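Long-range contacts in hydrolase, isochorismatase family (Pseudomonas putida KT2440, PDB 4H17), which probably acts as a hydrolase of the isochorismatase family, with a Rossmann-like fold and a natural substrate that remains to be established: residues 30-35 with 69-74; 40-45 with 130-135; 23-28 with 121-126. All blocks are in the same frame, centred on the assembly; numbering follows the deposited sequence.

Contact 1: 30-35 with 69-74; sequences DAQKEY and VRHLGT. With SO4 (sulfate ion), chain E; SO4 (sulfate ion), chain C.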
ATOM      1  N   ASP A  30       6.899   9.054  11.639  1.00 10.14           N
ATOM      2  CA  ASP A  30       7.428   8.061  12.550  1.00 12.35           C
ATOM      3  C   ASP A  30       8.934   8.164  12.770  1.00 12.12           C
ATOM      4  O   ASP A  30       9.608   7.148  12.793  1.00 11.45           O
ATOM      5  CB  ASP A  30       7.046   6.632  12.117  1.00 13.95           C
ATOM      6  CG  ASP A  30       5.525   6.406  12.053  1.00 12.35           C
ATOM      7  OD1 ASP A  30       4.741   7.131  12.729  1.00 13.13           O
ATOM      8  OD2 ASP A  30       5.150   5.437  11.345  1.00 14.38           O
ATOM      9  N   ALA A  31       9.464   9.379  12.897  1.00 12.22           N
ATOM     10  CA  ALA A  31      10.920   9.530  13.077  1.00 14.95           C
ATOM     11  C   ALA A  31      11.264   9.295  14.556  1.00 14.24           C
ATOM     12  O   ALA A  31      11.611  10.208  15.323  1.00 14.91           O
ATOM     13  CB  ALA A  31      11.374  10.879  12.551  1.00 16.36           C
ATOM     14  N   GLN A  32      11.154   8.025  14.942  1.00 13.75           N
ATOM     15  CA  GLN A  32      11.235   7.608  16.342  1.00 12.07           C
ATOM     16  C   GLN A  32      12.362   6.618  16.625  1.00 11.22           C
ATOM     17  O   GLN A  32      12.816   5.900  15.750  1.00 12.36           O
ATOM     18  CB  GLN A  32       9.931   7.000  16.789  1.00 15.72           C
ATOM     19  CG  GLN A  32       8.765   7.955  16.696  1.00 18.87           C
ATOM     20  CD  GLN A  32       7.487   7.284  17.058  1.00 15.14           C
ATOM     21  OE1 GLN A  32       6.710   6.836  16.183  1.00 14.09           O
ATOM     22  NE2 GLN A  32       7.211   7.230  18.380  1.00 15.54           N
ATOM     23  N   LYS A  33      12.776   6.580  17.895  1.00 12.39           N
ATOM     24  CA  LYS A  33      13.965   5.809  18.291  1.00 12.39           C
ATOM     25  C   LYS A  33      13.796   4.258  18.195  1.00 11.38           C
ATOM     26  O   LYS A  33      14.798   3.521  18.072  1.00 11.81           O
ATOM     27  CB  LYS A  33      14.437   6.213  19.691  1.00 10.08           C
ATOM     28  CG  LYS A  33      14.900   7.631  19.856  1.00 11.32           C
ATOM     29  CD  LYS A  33      15.500   7.860  21.244  1.00 13.79           C
ATOM     30  CE  LYS A  33      16.101   9.226  21.390  1.00 17.24           C
ATOM     31  NZ  LYS A  33      16.517   9.424  22.799  1.00 21.16           N
ATOM     32  N   GLU A  34      12.550   3.772  18.191  1.00 11.62           N
ATOM     33  CA  GLU A  34      12.237   2.369  17.967  1.00 13.72           C
ATOM     34  C   GLU A  34      13.021   1.814  16.785  1.00 11.97           C
ATOM     35  O   GLU A  34      13.512   0.690  16.848  1.00 12.51           O
ATOM     36  CB  GLU A  34      10.737   2.212  17.711  1.00 13.26           C
ATOM     37  CG  GLU A  34      10.299   0.784  17.439  1.00 11.13           C
ATOM     38  CD  GLU A  34      10.348  -0.142  18.643  1.00 15.60           C
ATOM     39  OE1 GLU A  34       9.807   0.215  19.713  1.00 16.74           O
ATOM     40  OE2 GLU A  34      10.915  -1.246  18.552  1.00 17.03           O
ATOM     41  N   TYR A  35      13.220   2.641  15.761  1.00 10.44           N
ATOM     42  CA  TYR A  35      13.806   2.185  14.519  1.00 11.66           C
ATOM     43  C   TYR A  35      15.330   2.160  14.515  1.00 10.90           C
ATOM     44  O   TYR A  35      15.931   1.875  13.445  1.00 13.06           O
ATOM     45  CB  TYR A  35      13.299   3.039  13.369  1.00 14.45           C
ATOM     46  CG  TYR A  35      11.820   2.983  13.115  1.00 10.55           C
ATOM     47  CD1 TYR A  35      11.187   1.765  12.833  1.00 11.03           C
ATOM     48  CD2 TYR A  35      11.030   4.144  13.155  1.00 11.13           C
ATOM     49  CE1 TYR A  35       9.830   1.728  12.571  1.00 11.42           C
ATOM     50  CE2 TYR A  35       9.670   4.089  12.909  1.00 11.07           C
ATOM     51  CZ  TYR A  35       9.083   2.898  12.621  1.00 12.08           C
ATOM     52  OH  TYR A  35       7.722   3.052  12.363  1.00 14.00           O
ATOM     53  N   VAL A  69       4.345  12.945  12.497  1.00 11.11           N
ATOM     54  CA  VAL A  69       3.499  11.831  12.888  1.00 12.92           C
ATOM     55  C   VAL A  69       4.302  10.852  13.752  1.00 13.01           C
ATOM     56  O   VAL A  69       5.430  10.539  13.388  1.00 12.46           O
ATOM     57  CB  VAL A  69       2.962  11.128  11.618  1.00 13.26           C
ATOM     58  CG1 VAL A  69       2.157   9.917  11.985  1.00 13.32           C
ATOM     59  CG2 VAL A  69       2.149  12.085  10.740  1.00 17.46           C
ATOM     60  N   ARG A  70       3.718  10.329  14.833  1.00 13.23           N
ATOM     61  CA  ARG A  70       4.301   9.256  15.602  1.00 11.66           C
ATOM     62  C   ARG A  70       3.264   8.210  15.943  1.00 10.61           C
ATOM     63  O   ARG A  70       2.058   8.495  15.990  1.00 11.51           O
ATOM     64  CB  ARG A  70       4.846   9.767  16.953  1.00 13.59           C
ATOM     65  CG  ARG A  70       6.127  10.558  16.866  1.00 14.95           C
ATOM     66  CD  ARG A  70       6.727  10.752  18.249  1.00 15.43           C
ATOM     67  NE  ARG A  70       5.935  11.669  19.097  1.00 14.17           N
ATOM     68  CZ  ARG A  70       6.369  12.162  20.275  1.00 11.77           C
ATOM     69  NH1 ARG A  70       7.514  11.783  20.803  1.00 14.10           N
ATOM     70  NH2 ARG A  70       5.610  13.028  20.944  1.00 12.63           N
ATOM     71  N   HIS A  71       3.754   7.016  16.244  1.00 10.15           N
ATOM     72  CA  HIS A  71       2.933   5.960  16.807  1.00  9.78           C
ATOM     73  C   HIS A  71       2.405   6.346  18.173  1.00 12.39           C
ATOM     74  O   HIS A  71       3.135   6.935  19.000  1.00 11.31           O
ATOM     75  CB  HIS A  71       3.721   4.691  16.975  1.00 11.14           C
ATOM     76  CG  HIS A  71       4.000   3.956  15.715  1.00 13.34           C
ATOM     77  ND1 HIS A  71       3.741   2.616  15.557  1.00 14.66           N
ATOM     78  CD2 HIS A  71       4.550   4.375  14.562  1.00 15.15           C
ATOM     79  CE1 HIS A  71       4.075   2.248  14.338  1.00 15.40           C
ATOM     80  NE2 HIS A  71       4.617   3.288  13.730  1.00 12.97           N
ATOM     81  N   LEU A  72       1.156   5.980  18.430  1.00 11.76           N
ATOM     82  CA  LEU A  72       0.666   5.999  19.798  1.00 14.79           C
ATOM     83  C   LEU A  72       1.489   5.035  20.654  1.00 12.76           C
ATOM     84  O   LEU A  72       1.861   5.382  21.782  1.00 13.95           O
ATOM     85  CB  LEU A  72      -0.800   5.633  19.847  1.00 15.62           C
ATOM     86  CG  LEU A  72      -1.723   6.778  19.458  1.00 22.82           C
ATOM     87  CD1 LEU A  72      -3.090   6.204  19.110  1.00 24.36           C
ATOM     88  CD2 LEU A  72      -1.827   7.796  20.592  1.00 23.37           C
ATOM     89  N   GLY A  73       1.843   3.875  20.109  1.00 12.98           N
ATOM     90  CA  GLY A  73       2.602   2.882  20.888  1.00 14.37           C
ATOM     91  C   GLY A  73       1.885   2.243  22.057  1.00 15.04           C
ATOM     92  O   GLY A  73       0.695   2.509  22.361  1.00 15.95           O
ATOM     93  N   THR A  74       2.661   1.425  22.751  1.00 13.48           N
ATOM     94  CA  THR A  74       2.177   0.681  23.894  1.00 11.46           C
ATOM     95  C   THR A  74       3.155   0.909  25.049  1.00 11.38           C
ATOM     96  O   THR A  74       4.319   0.736  24.880  1.00 12.98           O
ATOM     97  CB  THR A  74       2.099  -0.824  23.550  1.00 14.29           C
ATOM     98  OG1 THR A  74       1.238  -1.046  22.420  1.00 14.79           O
ATOM     99  CG2 THR A  74       1.550  -1.639  24.675  1.00 14.03           C
TER
HETATM  100  S   SO4 E 203       1.367   1.284  17.686  1.00 16.44           S
HETATM  101  O1  SO4 E 203       1.141   0.576  16.372  1.00 23.00           O
HETATM  102  O2  SO4 E 203       0.899   0.331  18.743  1.00 23.50           O
HETATM  103  O3  SO4 E 203       0.820   2.598  17.721  1.00 15.18           O
HETATM  104  O4  SO4 E 203       2.846   1.292  17.831  1.00 15.21           O
HETATM  105  S   SO4 C 201       5.379   1.251  10.566  1.00 12.52           S
HETATM  106  O1  SO4 C 201       4.602   2.321  11.226  1.00 13.34           O
HETATM  107  O2  SO4 C 201       5.669   1.588   9.195  1.00 12.17           O
HETATM  108  O3  SO4 C 201       4.529   0.036  10.555  1.00 13.45           O
HETATM  109  O4  SO4 C 201       6.585   0.876  11.325  1.00 12.97           O
HETATM  110  O   HOH W   1       8.135  11.960  13.164  1.00 16.70           O
HETATM  111  O   HOH W   2       5.363   6.365  20.246  1.00 15.17           O
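The carboxylate of D30 faces the CD2-NE2 edge of the H71 imidazole, the two side chains crossing at about a right angle with their planes 61° apart. D30 OD1 stands 3.3 Å from H71 CD2, while D30 OD2 accepts a weak bond from H71 NE2. H71 NE2 also donates to O1 of a sulfate at 2.7 Å, the same ion that takes the Y35 hydroxyl. H71 ND1 binds O4 of a second sulfate at 2.8 Å, which ties the ring down at both nitrogens. The Q32 chain, extended to CD (chi2 176°), is thereby carried across the aliphatic part of R70, with Q32 CD 3.6 Å from R70 CG. Q32 OE1 accepts from H71 N at 3.0 Å, with an N-H...O angle of 164°, and a water joins Q32 NE2 to H71 O. An alanine at Q32 would probably leave the H71 amide without this acceptor and open a gap beside R70 CB, CG and CD. Between the backbones, D30 N donates to V69 O (2.7 Å). The contact thus continues the pairing of strands 24-29 and 66-71 beyond the end of the former, with F79 stacked on H71 and K103 of strand 99-103 against V69 and H71.

Contact 2: 40-45 with 130-135; sequences LKLSGM and GFMSHS. With SO4 (sulfate ion), chain C; EDO (1,2-ethanediol), chain H.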
ATOM      1  N   LEU A  40      13.167  -3.903  14.961  1.00 12.97           N
ATOM      2  CA  LEU A  40      12.681  -2.896  14.008  1.00 13.09           C
ATOM      3  C   LEU A  40      13.800  -1.926  13.589  1.00 12.78           C
ATOM      4  O   LEU A  40      13.539  -0.925  12.983  1.00 13.96           O
ATOM      5  CB  LEU A  40      11.448  -2.144  14.534  1.00 12.97           C
ATOM      6  CG  LEU A  40      10.241  -3.039  14.771  1.00 10.87           C
ATOM      7  CD1 LEU A  40       9.193  -2.183  15.450  1.00 13.14           C
ATOM      8  CD2 LEU A  40       9.731  -3.610  13.442  1.00 12.32           C
ATOM      9  N   LYS A  41      15.065  -2.291  13.846  1.00 13.57           N
ATOM     10  CA  LYS A  41      16.164  -1.457  13.409  1.00 14.01           C
ATOM     11  C   LYS A  41      16.136  -1.386  11.894  1.00 14.94           C
ATOM     12  O   LYS A  41      16.152  -2.454  11.250  1.00 16.59           O
ATOM     13  CB  LYS A  41      17.512  -2.046  13.851  1.00 14.18           C
ATOM     14  CG  LYS A  41      18.700  -1.210  13.484  1.00 16.94           C
ATOM     15  CD  LYS A  41      19.995  -1.963  13.799  1.00 18.87           C
ATOM     16  CE  LYS A  41      21.202  -1.118  13.413  1.00 24.49           C
ATOM     17  NZ  LYS A  41      22.380  -1.366  14.300  1.00 29.77           N
ATOM     18  N   LEU A  42      16.133  -0.174  11.322  1.00 13.61           N
ATOM     19  CA  LEU A  42      15.990  -0.015   9.873  1.00 13.21           C
ATOM     20  C   LEU A  42      17.351   0.067   9.237  1.00 14.56           C
ATOM     21  O   LEU A  42      18.345   0.344   9.934  1.00 15.58           O
ATOM     22  CB  LEU A  42      15.113   1.153   9.468  1.00 14.55           C
ATOM     23  CG  LEU A  42      13.729   1.101  10.134  1.00 12.96           C
ATOM     24  CD1 LEU A  42      12.919   2.321   9.692  1.00 14.09           C
ATOM     25  CD2 LEU A  42      12.916  -0.158   9.857  1.00 12.07           C
ATOM     26  N   SER A  43      17.391  -0.169   7.929  1.00 14.57           N
ATOM     27  CA  SER A  43      18.645  -0.141   7.186  1.00 12.12           C
ATOM     28  C   SER A  43      18.849   1.200   6.527  1.00 13.01           C
ATOM     29  O   SER A  43      17.900   1.824   6.085  1.00 15.64           O
ATOM     30  CB  SER A  43      18.682  -1.223   6.105  1.00 14.95           C
ATOM     31  OG  SER A  43      18.587  -2.503   6.666  1.00 21.31           O
ATOM     32  N   GLY A  44      20.104   1.633   6.467  1.00 15.58           N
ATOM     33  CA  GLY A  44      20.407   2.929   5.874  1.00 16.88           C
ATOM     34  C   GLY A  44      19.852   4.106   6.673  1.00 15.55           C
ATOM     35  O   GLY A  44      19.536   5.146   6.088  1.00 19.56           O
HETATM   36  N   MSE A  45      19.801   3.999   7.998  1.00 17.87           N
HETATM   37  CA  MSE A  45      19.212   5.056   8.800  1.00 18.89           C
HETATM   38  C   MSE A  45      20.045   6.275   8.909  1.00 18.28           C
HETATM   39  O   MSE A  45      19.503   7.373   8.978  1.00 18.23           O
HETATM   40  CB  MSE A  45      18.869   4.679  10.244  1.00 19.47           C
HETATM   41  CG  MSE A  45      17.620   3.854  10.346  1.00 21.89           C
HETATM   42 SE   MSE A  45      16.118   4.963   9.710  0.75 15.60          SE
HETATM   43  CE  MSE A  45      15.403   5.572  11.421  1.00 19.10           C
ATOM     44  N   GLY A 130       9.924   9.421   5.950  1.00 11.54           N
ATOM     45  CA  GLY A 130       9.873   8.655   7.205  1.00 14.40           C
ATOM     46  C   GLY A 130       9.769   7.155   7.031  1.00 13.08           C
ATOM     47  O   GLY A 130      10.243   6.581   6.039  1.00 14.09           O
ATOM     48  N   PHE A 131       9.132   6.511   7.995  1.00 11.50           N
ATOM     49  CA  PHE A 131       9.327   5.126   8.306  1.00 11.97           C
ATOM     50  C   PHE A 131       8.056   4.433   8.712  1.00 11.94           C
ATOM     51  O   PHE A 131       7.169   5.062   9.331  1.00 13.74           O
ATOM     52  CB  PHE A 131      10.328   5.003   9.483  1.00  9.41           C
ATOM     53  CG  PHE A 131      11.500   5.892   9.304  1.00 11.50           C
ATOM     54  CD1 PHE A 131      12.473   5.589   8.359  1.00 11.95           C
ATOM     55  CD2 PHE A 131      11.647   6.999  10.084  1.00 14.44           C
ATOM     56  CE1 PHE A 131      13.513   6.466   8.122  1.00 14.57           C
ATOM     57  CE2 PHE A 131      12.723   7.874   9.897  1.00 15.48           C
ATOM     58  CZ  PHE A 131      13.684   7.588   8.924  1.00 14.88           C
HETATM   59  N   MSE A 132       7.916   3.119   8.417  1.00  9.45           N
HETATM   60  CA  MSE A 132       8.733   2.337   7.428  1.00 10.05           C
HETATM   61  C   MSE A 132       8.153   2.538   6.051  1.00 11.41           C
HETATM   62  O   MSE A 132       6.938   2.765   5.897  1.00  9.50           O
HETATM   63  CB  MSE A 132       8.666   0.848   7.778  1.00  9.99           C
HETATM   64  CG  MSE A 132       9.219   0.576   9.162  1.00 13.75           C
HETATM   65 SE   MSE A 132       9.317  -1.308   9.658  0.75 12.12          SE
HETATM   66  CE  MSE A 132       7.404  -1.790   9.478  1.00 16.02           C
ATOM     67  N   SER A 133       8.997   2.491   5.043  1.00 10.90           N
ATOM     68  CA  SER A 133       8.567   2.844   3.696  1.00 10.99           C
ATOM     69  C   SER A 133       7.402   1.967   3.245  1.00 12.78           C
ATOM     70  O   SER A 133       6.484   2.476   2.591  1.00 13.38           O
ATOM     71  CB  SER A 133       9.723   2.774   2.690  1.00 11.95           C
ATOM     72  OG  SER A 133      10.325   1.533   2.659  1.00 15.68           O
ATOM     73  N   HIS A 134       7.432   0.675   3.550  1.00 11.17           N
ATOM     74  CA  HIS A 134       6.440  -0.289   3.009  1.00 11.38           C
ATOM     75  C   HIS A 134       5.125  -0.305   3.800  1.00 12.36           C
ATOM     76  O   HIS A 134       4.151  -0.918   3.372  1.00 12.04           O
ATOM     77  CB  HIS A 134       6.993  -1.711   2.924  1.00 12.67           C
ATOM     78  CG  HIS A 134       7.267  -2.317   4.251  1.00 10.40           C
ATOM     79  ND1 HIS A 134       8.338  -1.945   5.025  1.00 10.51           N
ATOM     80  CD2 HIS A 134       6.573  -3.217   4.984  1.00 10.42           C
ATOM     81  CE1 HIS A 134       8.298  -2.584   6.176  1.00 11.33           C
ATOM     82  NE2 HIS A 134       7.262  -3.395   6.159  1.00 10.24           N
ATOM     83  N   SER A 135       5.127   0.290   4.993  1.00 12.03           N
ATOM     84  CA  SER A 135       4.022   0.127   5.942  1.00 11.27           C
ATOM     85  C   SER A 135       3.308   1.466   6.189  1.00 11.55           C
ATOM     86  O   SER A 135       2.460   1.840   5.400  1.00 11.56           O
ATOM     87  CB  SER A 135       4.498  -0.582   7.220  1.00 12.90           C
ATOM     88  OG  SER A 135       3.454  -0.687   8.158  1.00 10.69           O
TER
HETATM   89  S   SO4 C 201       5.379   1.251  10.566  1.00 12.52           S
HETATM   90  O1  SO4 C 201       4.602   2.321  11.226  1.00 13.34           O
HETATM   91  O2  SO4 C 201       5.669   1.588   9.195  1.00 12.17           O
HETATM   92  O3  SO4 C 201       4.529   0.036  10.555  1.00 13.45           O
HETATM   93  O4  SO4 C 201       6.585   0.876  11.325  1.00 12.97           O
HETATM   94  C1  EDO H 206      17.454   0.845   2.216  1.00 24.40           C
HETATM   95  O1  EDO H 206      18.584   0.668   3.090  1.00 25.41           O
HETATM   96  C2  EDO H 206      16.425   1.679   2.976  1.00 18.68           C
HETATM   97  O2  EDO H 206      15.947   1.020   4.151  1.00 17.07           O
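M45, modelled as selenomethionine, lays its methyl CE over one face of the F131 ring, 3.8 Å from the ring centroid and displaced toward the rim. The two side chains meet tip to tip, and a bend at chi2 (-64°) and chi3 in M45 folds its end onto the phenyl group. The selenium approaches more obliquely, 3.4 Å from F131 CE1, in a Met-aromatic contact that accompanies the CH-pi contact of the methyl. L42 works as a fork: its CD1 comes to 3.6 Å from F131 CD1, and its CD2 rests 3.8 Å from SE of M132, also a selenomethionine, whose side chain it crosses at about a right angle. L40 CD2 is a more distant neighbour of the same selenium. Beyond this apolar layer the second segment turns polar. M132 N donates to sulfate O2 at 2.8 Å, and S135 OG bonds to sulfate O3 at 2.7 Å, so the ion sits beside the start of helix 133-146. The peptide between F131 and M132 is cis. A non-proline cis peptide at this strand-to-helix junction is characteristic of isochorismatase-like hydrolases, and the bound sulfate is consistent with an anion-accepting active-site pocket here.

Contact 3: 23-28 with 121-126; sequences HASLII and LGHLDL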
ATOM      1  N   HIS A  23       5.568  25.448  -2.219  1.00 17.65           N
ATOM      2  CA  HIS A  23       4.110  25.331  -2.292  1.00 21.70           C
ATOM      3  C   HIS A  23       3.579  24.090  -1.579  1.00 21.52           C
ATOM      4  O   HIS A  23       2.420  23.708  -1.761  1.00 21.75           O
ATOM      5  CB  HIS A  23       3.680  25.300  -3.751  1.00 25.55           C
ATOM      6  CG  HIS A  23       4.210  26.434  -4.561  1.00 34.93           C
ATOM      7  ND1 HIS A  23       4.057  27.751  -4.189  1.00 47.04           N
ATOM      8  CD2 HIS A  23       4.902  26.448  -5.726  1.00 40.28           C
ATOM      9  CE1 HIS A  23       4.632  28.530  -5.091  1.00 46.51           C
ATOM     10  NE2 HIS A  23       5.145  27.763  -6.037  1.00 40.13           N
ATOM     11  N   ALA A  24       4.388  23.509  -0.705  1.00 15.49           N
ATOM     12  CA  ALA A  24       4.042  22.209  -0.123  1.00 15.11           C
ATOM     13  C   ALA A  24       3.887  22.243   1.385  1.00 15.77           C
ATOM     14  O   ALA A  24       4.323  23.168   2.021  1.00 15.14           O
ATOM     15  CB  ALA A  24       5.097  21.180  -0.505  1.00 14.95           C
ATOM     16  N   SER A  25       3.241  21.201   1.902  1.00 16.07           N
ATOM     17  CA  SER A  25       3.264  20.853   3.340  1.00 17.88           C
ATOM     18  C   SER A  25       4.216  19.652   3.495  1.00 18.58           C
ATOM     19  O   SER A  25       4.173  18.710   2.691  1.00 17.66           O
ATOM     20  CB  SER A  25       1.906  20.446   3.853  1.00 16.06           C
ATOM     21  OG  SER A  25       0.889  21.466   3.773  1.00 17.81           O
ATOM     22  N   LEU A  26       5.073  19.675   4.523  1.00 14.81           N
ATOM     23  CA  LEU A  26       6.058  18.600   4.765  1.00 14.37           C
ATOM     24  C   LEU A  26       5.527  17.696   5.879  1.00 13.90           C
ATOM     25  O   LEU A  26       5.082  18.183   6.923  1.00 14.13           O
ATOM     26  CB  LEU A  26       7.401  19.145   5.214  1.00 13.41           C
ATOM     27  CG  LEU A  26       8.484  18.136   5.640  1.00 14.38           C
ATOM     28  CD1 LEU A  26       8.920  17.223   4.502  1.00 16.20           C
ATOM     29  CD2 LEU A  26       9.675  18.881   6.198  1.00 14.97           C
ATOM     30  N   ILE A  27       5.501  16.404   5.621  1.00 10.55           N
ATOM     31  CA  ILE A  27       5.039  15.381   6.575  1.00 10.54           C
ATOM     32  C   ILE A  27       6.159  14.393   6.872  1.00 10.35           C
ATOM     33  O   ILE A  27       6.682  13.748   5.962  1.00 12.42           O
ATOM     34  CB  ILE A  27       3.803  14.601   6.067  1.00 12.11           C
ATOM     35  CG1 ILE A  27       2.666  15.560   5.629  1.00 16.15           C
ATOM     36  CG2 ILE A  27       3.326  13.606   7.143  1.00 13.09           C
ATOM     37  CD1 ILE A  27       1.482  14.911   4.951  1.00 15.44           C
ATOM     38  N   ILE A  28       6.532  14.299   8.162  1.00 11.51           N
ATOM     39  CA  ILE A  28       7.583  13.388   8.600  1.00 12.78           C
ATOM     40  C   ILE A  28       6.910  12.279   9.403  1.00 12.86           C
ATOM     41  O   ILE A  28       6.360  12.517  10.481  1.00 12.89           O
ATOM     42  CB  ILE A  28       8.623  14.086   9.490  1.00 15.35           C
ATOM     43  CG1 ILE A  28       9.190  15.301   8.760  1.00 17.43           C
ATOM     44  CG2 ILE A  28       9.747  13.107   9.868  1.00 15.59           C
ATOM     45  CD1 ILE A  28      10.122  16.143   9.585  1.00 23.55           C
ATOM     46  N   LEU A 121      -4.481  23.816   5.957  1.00 16.48           N
ATOM     47  CA  LEU A 121      -3.210  24.322   5.478  1.00 15.09           C
ATOM     48  C   LEU A 121      -3.287  24.736   3.997  1.00 15.39           C
ATOM     49  O   LEU A 121      -2.541  25.596   3.535  1.00 15.53           O
ATOM     50  CB  LEU A 121      -2.131  23.292   5.652  1.00 16.54           C
ATOM     51  CG  LEU A 121      -1.403  23.262   7.003  1.00 13.77           C
ATOM     52  CD1 LEU A 121      -2.339  23.549   8.162  1.00 13.99           C
ATOM     53  CD2 LEU A 121      -0.633  21.987   7.262  1.00 18.07           C
ATOM     54  N   GLY A 122      -4.232  24.161   3.265  1.00 16.12           N
ATOM     55  CA  GLY A 122      -4.512  24.650   1.942  1.00 14.98           C
ATOM     56  C   GLY A 122      -3.668  24.141   0.801  1.00 17.71           C
ATOM     57  O   GLY A 122      -3.900  24.575  -0.313  1.00 19.30           O
ATOM     58  N   HIS A 123      -2.707  23.251   1.050  0.60 15.27           N
ATOM     59  CA  HIS A 123      -1.836  22.724  -0.039  0.60 14.77           C
ATOM     60  C   HIS A 123      -2.193  21.331  -0.478  0.60 18.43           C
ATOM     61  O   HIS A 123      -2.255  20.407   0.331  0.60 16.83           O
ATOM     62  CB  HIS A 123      -0.362  22.772   0.381  0.60 15.00           C
ATOM     63  CG  HIS A 123       0.066  24.128   0.806  0.60 18.74           C
ATOM     64  ND1 HIS A 123       0.138  25.185  -0.073  0.60 16.82           N
ATOM     65  CD2 HIS A 123       0.430  24.608   2.014  0.60 15.52           C
ATOM     66  CE1 HIS A 123       0.516  26.268   0.581  0.60 16.43           C
ATOM     67  NE2 HIS A 123       0.696  25.945   1.850  0.60 17.06           N
ATOM     68  N   LEU A 124      -2.413  21.175  -1.782  1.00 22.46           N
ATOM     69  CA  LEU A 124      -2.611  19.856  -2.368  1.00 21.94           C
ATOM     70  C   LEU A 124      -1.309  19.068  -2.478  1.00 20.54           C
ATOM     71  O   LEU A 124      -1.369  17.846  -2.470  1.00 19.99           O
ATOM     72  CB  LEU A 124      -3.278  19.971  -3.743  1.00 24.77           C
ATOM     73  CG  LEU A 124      -4.769  20.340  -3.701  1.00 26.34           C
ATOM     74  CD1 LEU A 124      -5.310  20.491  -5.124  1.00 25.74           C
ATOM     75  CD2 LEU A 124      -5.598  19.307  -2.941  1.00 27.24           C
ATOM     76  N   ASP A 125      -0.160  19.760  -2.527  1.00 19.11           N
ATOM     77  CA  ASP A 125       1.163  19.127  -2.594  1.00 13.87           C
ATOM     78  C   ASP A 125       1.779  18.805  -1.225  1.00 13.95           C
ATOM     79  O   ASP A 125       2.045  19.664  -0.386  1.00 15.81           O
ATOM     80  CB  ASP A 125       2.189  19.967  -3.374  1.00 17.25           C
ATOM     81  CG  ASP A 125       1.939  20.003  -4.886  1.00 24.04           C
ATOM     82  OD1 ASP A 125       2.057  18.948  -5.536  1.00 29.04           O
ATOM     83  OD2 ASP A 125       1.779  21.080  -5.472  1.00 25.63           O
ATOM     84  N   LEU A 126       2.041  17.519  -1.055  1.00 13.42           N
ATOM     85  CA  LEU A 126       2.621  16.966   0.156  1.00 12.41           C
ATOM     86  C   LEU A 126       3.966  16.353  -0.151  1.00 13.69           C
ATOM     87  O   LEU A 126       4.108  15.574  -1.075  1.00 13.59           O
ATOM     88  CB  LEU A 126       1.722  15.885   0.760  1.00 12.92           C
ATOM     89  CG  LEU A 126       0.228  16.178   0.934  1.00 13.80           C
ATOM     90  CD1 LEU A 126      -0.481  14.946   1.476  1.00 12.42           C
ATOM     91  CD2 LEU A 126      -0.024  17.423   1.772  1.00 14.72           C
TER
HETATM   92  O   HOH W   3       0.266  22.738  -3.153  1.00 20.08           O
HETATM   93  O   HOH W   4      -1.955  21.040   2.974  1.00 18.53           O
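S25 carries its side chain on the same face of the sheet as L126, beside the turn before strand 125-131, and its CB and OG between them meet L126, L121 and H123. S25 CB lies 4.1 Å from L126 CD2, a loose apolar touch. One bond further out, OG is placed anti to the carbonyl carbon (chi1 -62°), which directs it toward L121 and H123. S25 OG is 3.8 Å from L121 CD2 and 3.6 Å from H123 CD2, lying near the plane of the imidazole at its edge in one of the two conformers of H123. The hydroxyl donates to a water, which in turn donates to H123 O and so ties the side chain of S25 to the backbone of the turn.

The backbone of S25 carries the pairing itself. S25 N donates to D125 O at 3.0 Å in a nearly straight bond, the donor lying almost on the line of the carbonyl. D125 O also receives a CA-H contact from A24, and S25 O takes a similar one from L126 CA at 3.4 Å. Parallel pairing then continues through bonds of S25 and I27 to I127. Further along the strand, I27 CD1 reaches L126 CD1 at 4.0 Å, the two side chains crossing obliquely. At the outer end a second water bonds to H23 O, D125 N and D125 OD2, while D125 OD1 forms a salt bridge to R150.

Across these residues, then, one direct backbone bond and a little methyl packing are supplemented by two water bridges. Direct complementarity of side-chain polar groups contributes little; the joining of these two central strands rests on backbone pairing, with the waters linking S25 to H123 and H23 to D125.

In the fold
All three contacts reach one parallel six-stranded sheet within the isochorismatase domain. Contact 3 joins the starts of neighbouring strands 24-29 and 125-131, whereas contacts 1 and 2 gather at the other end, their centres about 11 Å apart and about 21 and 22 Å, respectively, from the centre of contact 3. Along the chain, the first segments come in the order 3, 1, 2, and contact 1 is completed by 69-74 before 121-126 and 130-135 close contacts 3 and 2. Contacts 1 and 2 share a sulfate and meet where Y35 touches L42 and F131. Strands paired at one end thus deliver their loops to a common pocket at the other, probably the active site.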